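Local atomic coordinates of UPF0749 protein MT1873 (Mycobacterium tuberculosis, PDB entry 3GMG), a protein that is of unknown function but belongs to the UPF0749 (DUF881) family, this chain being the C-terminal part of a probable membrane protein. Residues Gln70-Thr84 with Asp142-Gln154. Sequence-based numbering, arbitrary orientation.
Sequences QINDAHRSVRVGVDT and DRVDVTALRQPKQ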
# COMPACT_ATOMS: atom_id res chain seq x y z
N GLN A 70 -2.27 4.50 -14.18
CA GLN A 70 -2.84 5.84 -14.13
C GLN A 70 -4.32 5.75 -14.40
O GLN A 70 -4.76 5.04 -15.29
CB GLN A 70 -2.17 6.69 -15.21
CG GLN A 70 -2.62 8.13 -15.28
CD GLN A 70 -1.75 8.94 -16.20
OE1 GLN A 70 -0.51 8.88 -16.15
NE2 GLN A 70 -2.39 9.75 -17.02
N ILE A 71 -5.12 6.48 -13.63
CA ILE A 71 -6.57 6.55 -13.85
C ILE A 71 -6.92 7.94 -14.34
O ILE A 71 -6.58 8.91 -13.68
CB ILE A 71 -7.34 6.23 -12.56
CG1 ILE A 71 -6.98 4.82 -12.08
CG2 ILE A 71 -8.85 6.34 -12.79
CD1 ILE A 71 -7.50 4.48 -10.71
N ASN A 72 -7.57 8.03 -15.50
CA ASN A 72 -7.98 9.29 -16.12
C ASN A 72 -9.49 9.39 -16.19
O ASN A 72 -10.20 8.38 -16.32
CB ASN A 72 -7.48 9.38 -17.56
CG ASN A 72 -5.96 9.50 -17.69
OD1 ASN A 72 -5.28 9.91 -16.79
ND2 ASN A 72 -5.44 9.20 -18.89
N ASP A 73 -10.00 10.62 -16.17
CA ASP A 73 -11.31 10.90 -16.77
C ASP A 73 -11.10 11.96 -17.84
O ASP A 73 -9.96 12.16 -18.27
CB ASP A 73 -12.40 11.23 -15.73
CG ASP A 73 -12.29 12.63 -15.14
OD1 ASP A 73 -11.30 13.37 -15.35
OD2 ASP A 73 -13.25 13.00 -14.42
N ALA A 74 -12.16 12.62 -18.30
CA ALA A 74 -12.02 13.57 -19.39
C ALA A 74 -11.10 14.73 -19.04
O ALA A 74 -10.54 15.36 -19.96
CB ALA A 74 -13.40 14.10 -19.81
N HIS A 75 -10.94 15.04 -17.76
CA HIS A 75 -10.24 16.25 -17.35
C HIS A 75 -9.07 16.05 -16.41
O HIS A 75 -8.22 16.92 -16.32
CB HIS A 75 -11.22 17.20 -16.65
CG HIS A 75 -12.46 17.48 -17.44
ND1 HIS A 75 -12.44 18.15 -18.64
CD2 HIS A 75 -13.75 17.16 -17.21
CE1 HIS A 75 -13.67 18.25 -19.11
NE2 HIS A 75 -14.49 17.65 -18.26
N ARG A 76 -9.05 14.94 -15.67
CA ARG A 76 -8.08 14.77 -14.59
C ARG A 76 -7.37 13.42 -14.67
O ARG A 76 -7.87 12.50 -15.30
CB ARG A 76 -8.77 14.90 -13.24
CG ARG A 76 -9.27 16.34 -12.98
CD ARG A 76 -10.30 16.39 -11.88
NE ARG A 76 -11.51 15.63 -12.22
CZ ARG A 76 -12.53 16.07 -12.96
NH1 ARG A 76 -13.56 15.26 -13.19
NH2 ARG A 76 -12.55 17.31 -13.46
N SER A 77 -6.21 13.34 -14.03
CA SER A 77 -5.38 12.13 -14.02
C SER A 77 -4.84 11.85 -12.62
O SER A 77 -4.51 12.79 -11.90
CB SER A 77 -4.22 12.24 -15.01
OG SER A 77 -4.69 12.54 -16.31
N VAL A 78 -4.75 10.58 -12.25
CA VAL A 78 -4.20 10.18 -10.97
C VAL A 78 -3.20 9.05 -11.20
O VAL A 78 -3.52 8.06 -11.83
CB VAL A 78 -5.28 9.70 -10.00
CG1 VAL A 78 -4.66 9.34 -8.64
CG2 VAL A 78 -6.35 10.78 -9.82
N ARG A 79 -1.98 9.23 -10.70
CA ARG A 79 -0.97 8.18 -10.69
C ARG A 79 -1.24 7.29 -9.50
O ARG A 79 -1.24 7.75 -8.36
CB ARG A 79 0.42 8.81 -10.55
CG ARG A 79 1.56 7.78 -10.51
CD ARG A 79 1.66 6.98 -11.81
NE ARG A 79 2.89 6.19 -11.88
CZ ARG A 79 4.08 6.66 -12.21
NH1 ARG A 79 5.14 5.83 -12.18
NH2 ARG A 79 4.25 7.93 -12.53
N VAL A 80 -1.48 6.02 -9.76
CA VAL A 80 -1.77 5.08 -8.68
C VAL A 80 -0.51 4.72 -7.94
O VAL A 80 0.56 4.57 -8.52
CB VAL A 80 -2.44 3.80 -9.23
CG1 VAL A 80 -2.64 2.76 -8.13
CG2 VAL A 80 -3.78 4.13 -9.85
N GLY A 81 -0.64 4.63 -6.61
CA GLY A 81 0.43 4.10 -5.77
C GLY A 81 -0.12 3.14 -4.74
O GLY A 81 -1.32 2.87 -4.68
N VAL A 82 0.79 2.66 -3.89
CA VAL A 82 0.46 1.57 -2.97
C VAL A 82 -0.65 1.95 -1.98
O VAL A 82 -1.47 1.12 -1.63
CB VAL A 82 1.73 1.08 -2.23
CG1 VAL A 82 2.34 2.20 -1.39
CG2 VAL A 82 1.41 -0.15 -1.38
N ASP A 83 -0.70 3.23 -1.60
CA ASP A 83 -1.71 3.72 -0.67
C ASP A 83 -2.88 4.44 -1.34
O ASP A 83 -3.66 5.10 -0.67
CB ASP A 83 -1.07 4.64 0.40
CG ASP A 83 -0.43 5.91 -0.17
OD1 ASP A 83 -0.09 5.97 -1.36
OD2 ASP A 83 -0.22 6.87 0.62
N THR A 84 -3.01 4.29 -2.66
CA THR A 84 -4.13 4.89 -3.36
C THR A 84 -5.44 4.37 -2.81
O THR A 84 -5.59 3.18 -2.57
CB THR A 84 -4.05 4.62 -4.88
OG1 THR A 84 -3.04 5.47 -5.44
CG2 THR A 84 -5.39 4.90 -5.55
N ASP A 142 1.61 -1.75 -27.75
CA ASP A 142 3.06 -1.89 -27.66
C ASP A 142 3.69 -0.75 -26.85
O ASP A 142 4.80 -0.89 -26.34
CB ASP A 142 3.67 -1.96 -29.05
CG ASP A 142 3.37 -3.27 -29.77
OD1 ASP A 142 2.93 -4.25 -29.12
OD2 ASP A 142 3.60 -3.32 -31.00
N ARG A 143 2.99 0.38 -26.71
CA ARG A 143 3.46 1.50 -25.90
C ARG A 143 2.29 2.23 -25.25
O ARG A 143 1.38 2.69 -25.93
CB ARG A 143 4.23 2.52 -26.74
CG ARG A 143 4.65 3.75 -25.98
CD ARG A 143 5.47 4.72 -26.82
NE ARG A 143 5.57 5.99 -26.16
CZ ARG A 143 6.03 7.10 -26.74
NH1 ARG A 143 6.42 7.08 -28.01
NH2 ARG A 143 6.07 8.23 -26.04
N VAL A 144 2.40 2.38 -23.94
CA VAL A 144 1.48 3.15 -23.12
C VAL A 144 2.33 4.11 -22.30
O VAL A 144 3.40 3.71 -21.80
CB VAL A 144 0.73 2.18 -22.18
CG1 VAL A 144 -0.05 2.94 -21.11
CG2 VAL A 144 -0.17 1.25 -22.98
N ASP A 145 1.91 5.36 -22.16
CA ASP A 145 2.63 6.35 -21.37
C ASP A 145 1.86 6.71 -20.10
O ASP A 145 0.70 7.08 -20.17
CB ASP A 145 2.88 7.64 -22.16
CG ASP A 145 3.86 7.46 -23.33
OD1 ASP A 145 4.42 6.37 -23.55
OD2 ASP A 145 4.05 8.47 -24.04
N VAL A 146 2.53 6.58 -18.96
CA VAL A 146 1.99 6.95 -17.66
C VAL A 146 2.76 8.17 -17.21
O VAL A 146 3.91 8.06 -16.78
CB VAL A 146 2.11 5.79 -16.64
CG1 VAL A 146 1.81 6.28 -15.22
CG2 VAL A 146 1.17 4.65 -17.05
N THR A 147 2.15 9.34 -17.33
CA THR A 147 2.87 10.58 -17.10
C THR A 147 2.45 11.31 -15.83
O THR A 147 3.15 12.24 -15.39
CB THR A 147 2.72 11.55 -18.31
OG1 THR A 147 1.35 11.87 -18.49
CG2 THR A 147 3.26 10.91 -19.58
N ALA A 148 1.31 10.94 -15.24
CA ALA A 148 0.88 11.53 -13.99
C ALA A 148 1.87 11.16 -12.89
O ALA A 148 2.40 10.07 -12.90
CB ALA A 148 -0.53 11.04 -13.62
N LEU A 149 2.07 12.07 -11.94
CA LEU A 149 2.99 11.87 -10.84
C LEU A 149 2.26 11.87 -9.50
O LEU A 149 1.22 12.51 -9.35
CB LEU A 149 4.05 12.98 -10.82
CG LEU A 149 4.80 13.22 -12.13
CD1 LEU A 149 5.80 14.37 -11.94
CD2 LEU A 149 5.49 11.96 -12.66
N ARG A 150 2.81 11.13 -8.54
CA ARG A 150 2.25 11.15 -7.19
C ARG A 150 2.70 12.37 -6.43
O ARG A 150 3.81 12.87 -6.65
CB ARG A 150 2.64 9.89 -6.44
CG ARG A 150 2.05 8.65 -7.04
CD ARG A 150 1.86 7.60 -6.00
NE ARG A 150 0.61 7.80 -5.27
CZ ARG A 150 0.38 7.38 -4.03
NH1 ARG A 150 1.34 6.77 -3.33
NH2 ARG A 150 -0.81 7.62 -3.47
N GLN A 151 1.83 12.83 -5.53
CA GLN A 151 2.05 14.02 -4.72
C GLN A 151 2.12 13.62 -3.24
O GLN A 151 1.09 13.44 -2.60
CB GLN A 151 0.91 15.02 -4.96
CG GLN A 151 0.76 15.47 -6.41
CD GLN A 151 2.01 16.15 -6.96
OE1 GLN A 151 2.49 15.83 -8.05
NE2 GLN A 151 2.54 17.11 -6.20
N PRO A 152 3.34 13.48 -2.70
CA PRO A 152 3.51 12.97 -1.33
C PRO A 152 3.13 14.00 -0.26
O PRO A 152 3.26 15.20 -0.49
CB PRO A 152 5.01 12.72 -1.25
CG PRO A 152 5.59 13.78 -2.11
CD PRO A 152 4.62 13.96 -3.25
N LYS A 153 2.65 13.52 0.89
CA LYS A 153 2.46 14.39 2.06
C LYS A 153 3.83 14.61 2.70
O LYS A 153 4.71 13.76 2.59
CB LYS A 153 1.46 13.78 3.04
N GLN A 154 4.01 15.75 3.36
CA GLN A 154 5.29 16.06 4.00
C GLN A 154 5.43 15.16 5.22
O GLN A 154 4.49 15.04 6.00
CB GLN A 154 5.34 17.54 4.45
CG GLN A 154 6.73 17.96 5.01
CD GLN A 154 6.74 19.30 5.77
OE1 GLN A 154 5.71 19.79 6.24
NE2 GLN A 154 7.94 19.87 5.92
O HOH W 1 -0.22 9.61 -19.49
O HOH W 2 -1.40 11.89 -9.58
O HOH W 3 -1.73 9.28 -6.18
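Gln-70 reaches out of its strand with CG anti to the backbone N (chi1 -179°) and an extended chain, bringing OE1 2.9 Å from Ala-148 N in a nearly straight bond that arrives from above the Gln-70 side-chain carbonyl plane. Thr-147 N adds a weak bond to the same oxygen. A long amide suits this place because OE1 serves the backbone while NE2 reaches Asn-72 OD1 at 2.9 Å, in the Asn-72 carbonyl plane and on a lone pair; these bonds set the amide's orientation, and Ser-77 OG, also donating to Asn-72 OD1, gives second-shell support. Ala-148 CB, small enough to lie close, packs against Gln-70 CD at 3.5 Å. Arg-79 bends at chi2 (63°) and returns NH2 to Ala-148 O at 2.9 Å, in the guanidinium plane. Val-146 CG1 lies over one face of that group, toward the rim, and Val-31 O takes a further bond from NH2. Farther along, Arg-150 forms a salt bridge with Asp-83, NH1 (2.6 Å) and NH2 (2.8 Å) both gripping OD1 near the guanidinium plane, opposite charges pinning the tail to the turn. Gly-81 CA lies over one face of the Arg-150 guanidinium; lacking a side chain, it lets the group come close. Waters join Arg-79 N to Leu-149 O and Arg-79 O to Arg-150 NE. Side chains and water thus serve these backbone groups where the two segments form no strand pairing.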